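Long-range contact in probable transcriptional regulator, LysR family protein (Rhodococcus sp., PDB 2QL3), which probably acts as a DNA-binding LysR-type transcription factor, of which this chain is the C-terminal, presumably effector-binding, domain: residues Arg97-Leu109 and Ala143-Leu155. Numbering follows the deposited sequence.
Sequences RLADLAEHPMVLL and AFVGRGLGWTLLL
Met106 and Trp151 form a single parallel bridge: Trp151 N donates to Pro105 O at 3.2 Å and Val107 N returns the bond to Trp151 O at 2.8 Å, after which Thr152 OG1 takes over from the backbone and donates to Val107 O at 2.6 Å, nearly in line with the carbonyl. With chi1 at -159°, this hydroxyl swings away from its own N and, besides gripping Val107 O, accepts from a water that in turn accepts from Leu109 N, so the water carries the pairing one step further. The Trp151 indole is sandwiched. Leu101 CB and its methyls lie over one face, while over the other Met106, a selenomethionine with an extended side chain, sets CG 3.7 Å from the centroid of the six-membered ring, almost on its normal; SE follows obliquely in a Met-aromatic contact and CE runs on to Leu153 CG. At the ring edge NE1 donates to His104 O (3.0 Å, 147°), approaching from above that carbonyl's plane, and more weakly to Leu101 O. A phenylalanine in place of Trp151 would probably leave His104 O without this donor and the turn from Leu101 to His104 less firmly tied to strand 152-154. Beyond the bridge, Val107 CG2 packs 3.9 Å from Phe144 CB, and its CB meets Val145 CG2, bringing the end of helix 138-147 against the strand. Gly150 is pressed so close to Pro105 O that a CB would clash there. Strand 106-109 also pairs in parallel with 131-135, and 152-154 runs antiparallel to 69-84; the bridge therefore joins two sheets within one lobe of the periplasmic-binding-protein-like fold of LysR regulatory domains.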
ATOM      1  N   ARG A  97      -9.346   5.167 -25.573  1.00 36.28           N
ATOM      2  CA  ARG A  97      -8.072   4.976 -26.235  1.00 36.74           C
ATOM      3  C   ARG A  97      -7.036   5.797 -25.505  1.00 36.68           C
ATOM      4  O   ARG A  97      -7.208   6.986 -25.284  1.00 36.92           O
ATOM      5  CB  ARG A  97      -8.074   5.260 -27.722  1.00 36.55           C
ATOM      6  CG  ARG A  97      -9.189   6.013 -28.326  1.00 38.97           C
ATOM      7  CD  ARG A  97      -9.140   5.832 -29.883  1.00 44.00           C
ATOM      8  NE  ARG A  97      -7.983   5.026 -30.274  1.00 49.08           N
ATOM      9  CZ  ARG A  97      -6.785   5.490 -30.645  1.00 52.67           C
ATOM     10  NH1 ARG A  97      -5.810   4.620 -30.949  1.00 50.28           N
ATOM     11  NH2 ARG A  97      -6.553   6.813 -30.712  1.00 52.82           N
ATOM     12  N   LEU A  98      -5.982   5.129 -25.080  1.00 36.93           N
ATOM     13  CA  LEU A  98      -5.005   5.718 -24.184  1.00 36.62           C
ATOM     14  C   LEU A  98      -4.428   6.972 -24.815  1.00 36.31           C
ATOM     15  O   LEU A  98      -4.140   7.947 -24.128  1.00 35.52           O
ATOM     16  CB  LEU A  98      -3.897   4.716 -24.015  1.00 37.82           C
ATOM     17  CG  LEU A  98      -3.416   4.199 -22.677  1.00 38.86           C
ATOM     18  CD1 LEU A  98      -2.870   2.828 -22.954  1.00 36.61           C
ATOM     19  CD2 LEU A  98      -2.320   5.105 -22.201  1.00 42.04           C
ATOM     20  N   ALA A  99      -4.244   6.923 -26.127  1.00 35.19           N
ATOM     21  CA  ALA A  99      -3.800   8.080 -26.899  1.00 34.77           C
ATOM     22  C   ALA A  99      -4.545   9.365 -26.515  1.00 34.67           C
ATOM     23  O   ALA A  99      -3.979  10.457 -26.662  1.00 35.47           O
ATOM     24  CB  ALA A  99      -3.947   7.801 -28.411  1.00 34.57           C
ATOM     25  N   ASP A 100      -5.790   9.237 -26.037  1.00 33.66           N
ATOM     26  CA  ASP A 100      -6.640  10.392 -25.681  1.00 34.41           C
ATOM     27  C   ASP A 100      -6.235  11.044 -24.356  1.00 34.14           C
ATOM     28  O   ASP A 100      -6.657  12.135 -24.047  1.00 35.42           O
ATOM     29  CB  ASP A 100      -8.138  10.035 -25.691  1.00 33.34           C
ATOM     30  CG  ASP A 100      -8.640   9.652 -27.106  1.00 37.79           C
ATOM     31  OD1 ASP A 100      -9.835   9.287 -27.266  1.00 39.49           O
ATOM     32  OD2 ASP A 100      -7.824   9.692 -28.061  1.00 36.02           O
ATOM     33  N   LEU A 101      -5.389  10.363 -23.602  1.00 34.70           N
ATOM     34  CA  LEU A 101      -4.863  10.835 -22.323  1.00 34.72           C
ATOM     35  C   LEU A 101      -3.391  11.238 -22.436  1.00 34.99           C
ATOM     36  O   LEU A 101      -2.761  11.570 -21.446  1.00 34.94           O
ATOM     37  CB  LEU A 101      -5.006   9.706 -21.296  1.00 34.75           C
ATOM     38  CG  LEU A 101      -6.442   9.435 -20.856  1.00 34.94           C
ATOM     39  CD1 LEU A 101      -6.462   8.059 -20.254  1.00 36.52           C
ATOM     40  CD2 LEU A 101      -6.840  10.522 -19.816  1.00 34.43           C
ATOM     41  N   ALA A 102      -2.832  11.202 -23.644  1.00 35.53           N
ATOM     42  CA  ALA A 102      -1.406  11.500 -23.809  1.00 35.31           C
ATOM     43  C   ALA A 102      -1.000  12.856 -23.232  1.00 34.94           C
ATOM     44  O   ALA A 102       0.151  13.029 -22.763  1.00 35.81           O
ATOM     45  CB  ALA A 102      -0.980  11.389 -25.306  1.00 35.08           C
ATOM     46  N   GLU A 103      -1.911  13.829 -23.285  1.00 34.44           N
ATOM     47  CA  GLU A 103      -1.586  15.153 -22.783  1.00 34.75           C
ATOM     48  C   GLU A 103      -2.122  15.457 -21.359  1.00 34.13           C
ATOM     49  O   GLU A 103      -1.915  16.545 -20.858  1.00 34.22           O
ATOM     50  CB  GLU A 103      -1.948  16.253 -23.812  1.00 35.31           C
ATOM     51  CG  GLU A 103      -1.043  16.219 -25.101  1.00 38.21           C
ATOM     52  CD  GLU A 103       0.430  16.671 -24.834  1.00 46.14           C
ATOM     53  OE1 GLU A 103       0.663  17.911 -24.667  1.00 49.49           O
ATOM     54  OE2 GLU A 103       1.353  15.805 -24.792  1.00 44.96           O
ATOM     55  N   HIS A 104      -2.793  14.494 -20.720  1.00 32.68           N
ATOM     56  CA  HIS A 104      -3.282  14.669 -19.331  1.00 31.44           C
ATOM     57  C   HIS A 104      -2.232  14.093 -18.382  1.00 29.32           C
ATOM     58  O   HIS A 104      -1.544  13.114 -18.742  1.00 28.96           O
ATOM     59  CB  HIS A 104      -4.587  13.905 -19.123  1.00 32.53           C
ATOM     60  CG  HIS A 104      -5.763  14.509 -19.810  1.00 34.86           C
ATOM     61  ND1 HIS A 104      -6.141  14.154 -21.092  1.00 35.50           N
ATOM     62  CD2 HIS A 104      -6.664  15.425 -19.389  1.00 35.08           C
ATOM     63  CE1 HIS A 104      -7.201  14.859 -21.442  1.00 35.07           C
ATOM     64  NE2 HIS A 104      -7.549  15.623 -20.421  1.00 38.16           N
ATOM     65  N   PRO A 105      -2.096  14.688 -17.167  1.00 27.79           N
ATOM     66  CA  PRO A 105      -1.047  14.282 -16.237  1.00 26.50           C
ATOM     67  C   PRO A 105      -1.284  12.863 -15.765  1.00 25.28           C
ATOM     68  O   PRO A 105      -2.404  12.535 -15.432  1.00 24.43           O
ATOM     69  CB  PRO A 105      -1.252  15.210 -15.016  1.00 26.04           C
ATOM     70  CG  PRO A 105      -2.495  15.903 -15.214  1.00 29.11           C
ATOM     71  CD  PRO A 105      -2.926  15.789 -16.639  1.00 26.46           C
HETATM   72  N   MSE A 106      -0.248  12.031 -15.718  1.00 25.49           N
HETATM   73  CA  MSE A 106      -0.416  10.697 -15.215  1.00 25.97           C
HETATM   74  C   MSE A 106       0.131  10.540 -13.785  1.00 25.47           C
HETATM   75  O   MSE A 106       1.081  11.198 -13.422  1.00 25.22           O
HETATM   76  CB  MSE A 106       0.227   9.662 -16.192  1.00 25.19           C
HETATM   77  CG  MSE A 106       0.009   8.182 -15.765  1.00 23.42           C
HETATM   78 SE   MSE A 106       1.440   7.079 -16.514  0.80 33.88          SE
HETATM   79  CE  MSE A 106       0.643   5.252 -16.166  1.00 27.12           C
ATOM     80  N   VAL A 107      -0.510   9.662 -12.989  1.00 25.74           N
ATOM     81  CA  VAL A 107      -0.015   9.190 -11.686  1.00 24.59           C
ATOM     82  C   VAL A 107       0.513   7.784 -12.007  1.00 25.31           C
ATOM     83  O   VAL A 107      -0.254   6.907 -12.428  1.00 24.79           O
ATOM     84  CB  VAL A 107      -1.148   9.078 -10.604  1.00 24.06           C
ATOM     85  CG1 VAL A 107      -0.620   8.474  -9.307  1.00 23.55           C
ATOM     86  CG2 VAL A 107      -1.740  10.422 -10.295  1.00 24.44           C
ATOM     87  N   LEU A 108       1.826   7.610 -11.901  1.00 27.12           N
ATOM     88  CA  LEU A 108       2.497   6.364 -12.262  1.00 27.65           C
ATOM     89  C   LEU A 108       2.746   5.493 -11.024  1.00 29.07           C
ATOM     90  O   LEU A 108       3.351   5.934 -10.032  1.00 29.51           O
ATOM     91  CB  LEU A 108       3.819   6.674 -12.972  1.00 26.90           C
ATOM     92  CG  LEU A 108       4.772   5.531 -13.245  1.00 26.74           C
ATOM     93  CD1 LEU A 108       4.236   4.742 -14.373  1.00 26.85           C
ATOM     94  CD2 LEU A 108       6.206   5.986 -13.601  1.00 29.20           C
ATOM     95  N   LEU A 109       2.249   4.260 -11.074  1.00 29.50           N
ATOM     96  CA  LEU A 109       2.638   3.259 -10.085  1.00 29.38           C
ATOM     97  C   LEU A 109       4.026   2.713 -10.470  1.00 29.13           C
ATOM     98  O   LEU A 109       4.190   2.060 -11.482  1.00 28.26           O
ATOM     99  CB  LEU A 109       1.605   2.126 -10.021  1.00 29.02           C
ATOM    100  CG  LEU A 109       1.958   1.076  -8.923  1.00 30.30           C
ATOM    101  CD1 LEU A 109       1.935   1.743  -7.529  1.00 26.89           C
ATOM    102  CD2 LEU A 109       1.053  -0.108  -8.962  1.00 27.94           C
ATOM    103  N   ALA A 143      -5.682   6.620  -4.679  1.00 22.23           N
ATOM    104  CA  ALA A 143      -6.126   7.802  -3.913  1.00 23.38           C
ATOM    105  C   ALA A 143      -5.819   9.124  -4.634  1.00 23.53           C
ATOM    106  O   ALA A 143      -6.655  10.035  -4.633  1.00 22.98           O
ATOM    107  CB  ALA A 143      -5.504   7.824  -2.554  1.00 23.25           C
ATOM    108  N   PHE A 144      -4.632   9.219  -5.256  1.00 24.35           N
ATOM    109  CA  PHE A 144      -4.254  10.408  -6.029  1.00 24.74           C
ATOM    110  C   PHE A 144      -5.209  10.591  -7.235  1.00 23.96           C
ATOM    111  O   PHE A 144      -5.704  11.676  -7.497  1.00 26.22           O
ATOM    112  CB  PHE A 144      -2.794  10.343  -6.500  1.00 24.87           C
ATOM    113  CG  PHE A 144      -1.761  10.860  -5.510  1.00 25.78           C
ATOM    114  CD1 PHE A 144      -1.978  10.837  -4.164  1.00 26.43           C
ATOM    115  CD2 PHE A 144      -0.541  11.362  -5.972  1.00 26.80           C
ATOM    116  CE1 PHE A 144      -1.044  11.313  -3.261  1.00 27.45           C
ATOM    117  CE2 PHE A 144       0.415  11.844  -5.053  1.00 27.73           C
ATOM    118  CZ  PHE A 144       0.172  11.785  -3.707  1.00 27.47           C
ATOM    119  N   VAL A 145      -5.453   9.541  -7.986  1.00 25.31           N
ATOM    120  CA  VAL A 145      -6.372   9.601  -9.124  1.00 24.21           C
ATOM    121  C   VAL A 145      -7.815   9.961  -8.671  1.00 24.30           C
ATOM    122  O   VAL A 145      -8.499  10.761  -9.326  1.00 25.28           O
ATOM    123  CB  VAL A 145      -6.325   8.238  -9.926  1.00 24.33           C
ATOM    124  CG1 VAL A 145      -7.458   8.127 -10.873  1.00 25.62           C
ATOM    125  CG2 VAL A 145      -4.970   8.114 -10.706  1.00 24.73           C
ATOM    126  N   GLY A 146      -8.291   9.386  -7.566  1.00 24.17           N
ATOM    127  CA  GLY A 146      -9.660   9.631  -7.104  1.00 24.09           C
ATOM    128  C   GLY A 146      -9.841  11.103  -6.717  1.00 25.61           C
ATOM    129  O   GLY A 146     -10.896  11.692  -6.913  1.00 24.35           O
ATOM    130  N   ARG A 147      -8.777  11.693  -6.172  1.00 26.75           N
ATOM    131  CA  ARG A 147      -8.728  13.108  -5.826  1.00 26.71           C
ATOM    132  C   ARG A 147      -8.524  14.075  -7.033  1.00 27.14           C
ATOM    133  O   ARG A 147      -8.753  15.234  -6.908  1.00 28.64           O
ATOM    134  CB  ARG A 147      -7.686  13.335  -4.690  1.00 25.78           C
ATOM    135  CG  ARG A 147      -7.521  14.770  -4.270  1.00 27.23           C
ATOM    136  CD  ARG A 147      -8.797  15.413  -3.666  1.00 27.18           C
ATOM    137  NE  ARG A 147      -9.206  14.748  -2.422  1.00 31.59           N
ATOM    138  CZ  ARG A 147     -10.098  15.219  -1.547  1.00 31.18           C
ATOM    139  NH1 ARG A 147     -10.707  16.381  -1.750  1.00 31.69           N
ATOM    140  NH2 ARG A 147     -10.369  14.538  -0.438  1.00 30.33           N
ATOM    141  N   GLY A 148      -8.126  13.594  -8.199  1.00 27.74           N
ATOM    142  CA  GLY A 148      -8.059  14.446  -9.367  1.00 27.38           C
ATOM    143  C   GLY A 148      -6.645  14.801  -9.800  1.00 27.70           C
ATOM    144  O   GLY A 148      -6.481  15.647 -10.672  1.00 28.02           O
ATOM    145  N   LEU A 149      -5.623  14.171  -9.201  1.00 25.84           N
ATOM    146  CA  LEU A 149      -4.224  14.517  -9.501  1.00 24.99           C
ATOM    147  C   LEU A 149      -3.656  13.891 -10.793  1.00 25.97           C
ATOM    148  O   LEU A 149      -2.535  14.238 -11.233  1.00 27.52           O
ATOM    149  CB  LEU A 149      -3.355  14.139  -8.278  1.00 25.38           C
ATOM    150  CG  LEU A 149      -3.598  14.928  -6.997  1.00 21.38           C
ATOM    151  CD1 LEU A 149      -2.899  14.225  -5.845  1.00 20.97           C
ATOM    152  CD2 LEU A 149      -2.999  16.318  -7.155  1.00 25.09           C
ATOM    153  N   GLY A 150      -4.393  12.948 -11.381  1.00 23.80           N
ATOM    154  CA  GLY A 150      -4.155  12.509 -12.745  1.00 23.04           C
ATOM    155  C   GLY A 150      -4.913  11.195 -13.066  1.00 24.53           C
ATOM    156  O   GLY A 150      -5.902  10.891 -12.442  1.00 23.98           O
ATOM    157  N   TRP A 151      -4.480  10.471 -14.099  1.00 24.04           N
ATOM    158  CA  TRP A 151      -5.058   9.192 -14.458  1.00 25.29           C
ATOM    159  C   TRP A 151      -3.981   8.147 -14.192  1.00 24.66           C
ATOM    160  O   TRP A 151      -2.779   8.473 -14.223  1.00 24.18           O
ATOM    161  CB  TRP A 151      -5.481   9.192 -15.945  1.00 24.94           C
ATOM    162  CG  TRP A 151      -4.366   9.454 -16.953  1.00 23.27           C
ATOM    163  CD1 TRP A 151      -3.980  10.679 -17.448  1.00 24.26           C
ATOM    164  CD2 TRP A 151      -3.520   8.490 -17.579  1.00 23.99           C
ATOM    165  NE1 TRP A 151      -2.953  10.526 -18.342  1.00 25.33           N
ATOM    166  CE2 TRP A 151      -2.641   9.196 -18.434  1.00 23.57           C
ATOM    167  CE3 TRP A 151      -3.407   7.087 -17.496  1.00 26.25           C
ATOM    168  CZ2 TRP A 151      -1.676   8.557 -19.212  1.00 26.19           C
ATOM    169  CZ3 TRP A 151      -2.456   6.453 -18.286  1.00 26.38           C
ATOM    170  CH2 TRP A 151      -1.601   7.189 -19.138  1.00 24.17           C
ATOM    171  N   THR A 152      -4.376   6.895 -13.980  1.00 26.38           N
ATOM    172  CA  THR A 152      -3.386   5.840 -13.931  1.00 27.05           C
ATOM    173  C   THR A 152      -3.746   4.622 -14.759  1.00 28.86           C
ATOM    174  O   THR A 152      -4.809   4.540 -15.355  1.00 29.94           O
ATOM    175  CB  THR A 152      -2.990   5.435 -12.471  1.00 27.26           C
ATOM    176  OG1 THR A 152      -1.703   4.785 -12.504  1.00 29.34           O
ATOM    177  CG2 THR A 152      -4.074   4.524 -11.783  1.00 26.16           C
ATOM    178  N   LEU A 153      -2.846   3.665 -14.794  1.00 30.17           N
ATOM    179  CA  LEU A 153      -3.234   2.326 -15.230  1.00 31.95           C
ATOM    180  C   LEU A 153      -2.785   1.293 -14.239  1.00 30.94           C
ATOM    181  O   LEU A 153      -1.684   1.386 -13.708  1.00 31.15           O
ATOM    182  CB  LEU A 153      -2.746   2.018 -16.647  1.00 33.32           C
ATOM    183  CG  LEU A 153      -1.319   2.018 -17.134  1.00 38.02           C
ATOM    184  CD1 LEU A 153      -0.869   0.571 -17.254  1.00 37.99           C
ATOM    185  CD2 LEU A 153      -1.244   2.667 -18.498  1.00 36.81           C
ATOM    186  N   LEU A 154      -3.662   0.320 -13.998  1.00 30.77           N
ATOM    187  CA  LEU A 154      -3.502  -0.684 -12.942  1.00 29.52           C
ATOM    188  C   LEU A 154      -3.884  -2.057 -13.462  1.00 29.70           C
ATOM    189  O   LEU A 154      -4.787  -2.212 -14.298  1.00 29.16           O
ATOM    190  CB  LEU A 154      -4.372  -0.339 -11.705  1.00 29.81           C
ATOM    191  CG  LEU A 154      -4.066   0.958 -10.877  1.00 26.34           C
ATOM    192  CD1 LEU A 154      -5.153   1.201  -9.873  1.00 21.44           C
ATOM    193  CD2 LEU A 154      -2.654   1.053 -10.203  1.00 24.87           C
ATOM    194  N   LEU A 155      -3.200  -3.061 -12.915  1.00 30.86           N
ATOM    195  CA  LEU A 155      -3.340  -4.450 -13.321  1.00 31.36           C
ATOM    196  C   LEU A 155      -4.382  -5.139 -12.454  1.00 31.11           C
ATOM    197  O   LEU A 155      -4.810  -6.255 -12.755  1.00 31.24           O
ATOM    198  CB  LEU A 155      -1.987  -5.191 -13.220  1.00 31.88           C
ATOM    199  CG  LEU A 155      -1.055  -5.032 -14.427  1.00 36.03           C
ATOM    200  CD1 LEU A 155      -1.602  -5.863 -15.558  1.00 41.67           C
ATOM    201  CD2 LEU A 155      -0.969  -3.599 -14.931  1.00 42.78           C
TER
HETATM  202  O   HOH W   1       0.760   3.208 -13.373  1.00 23.82           O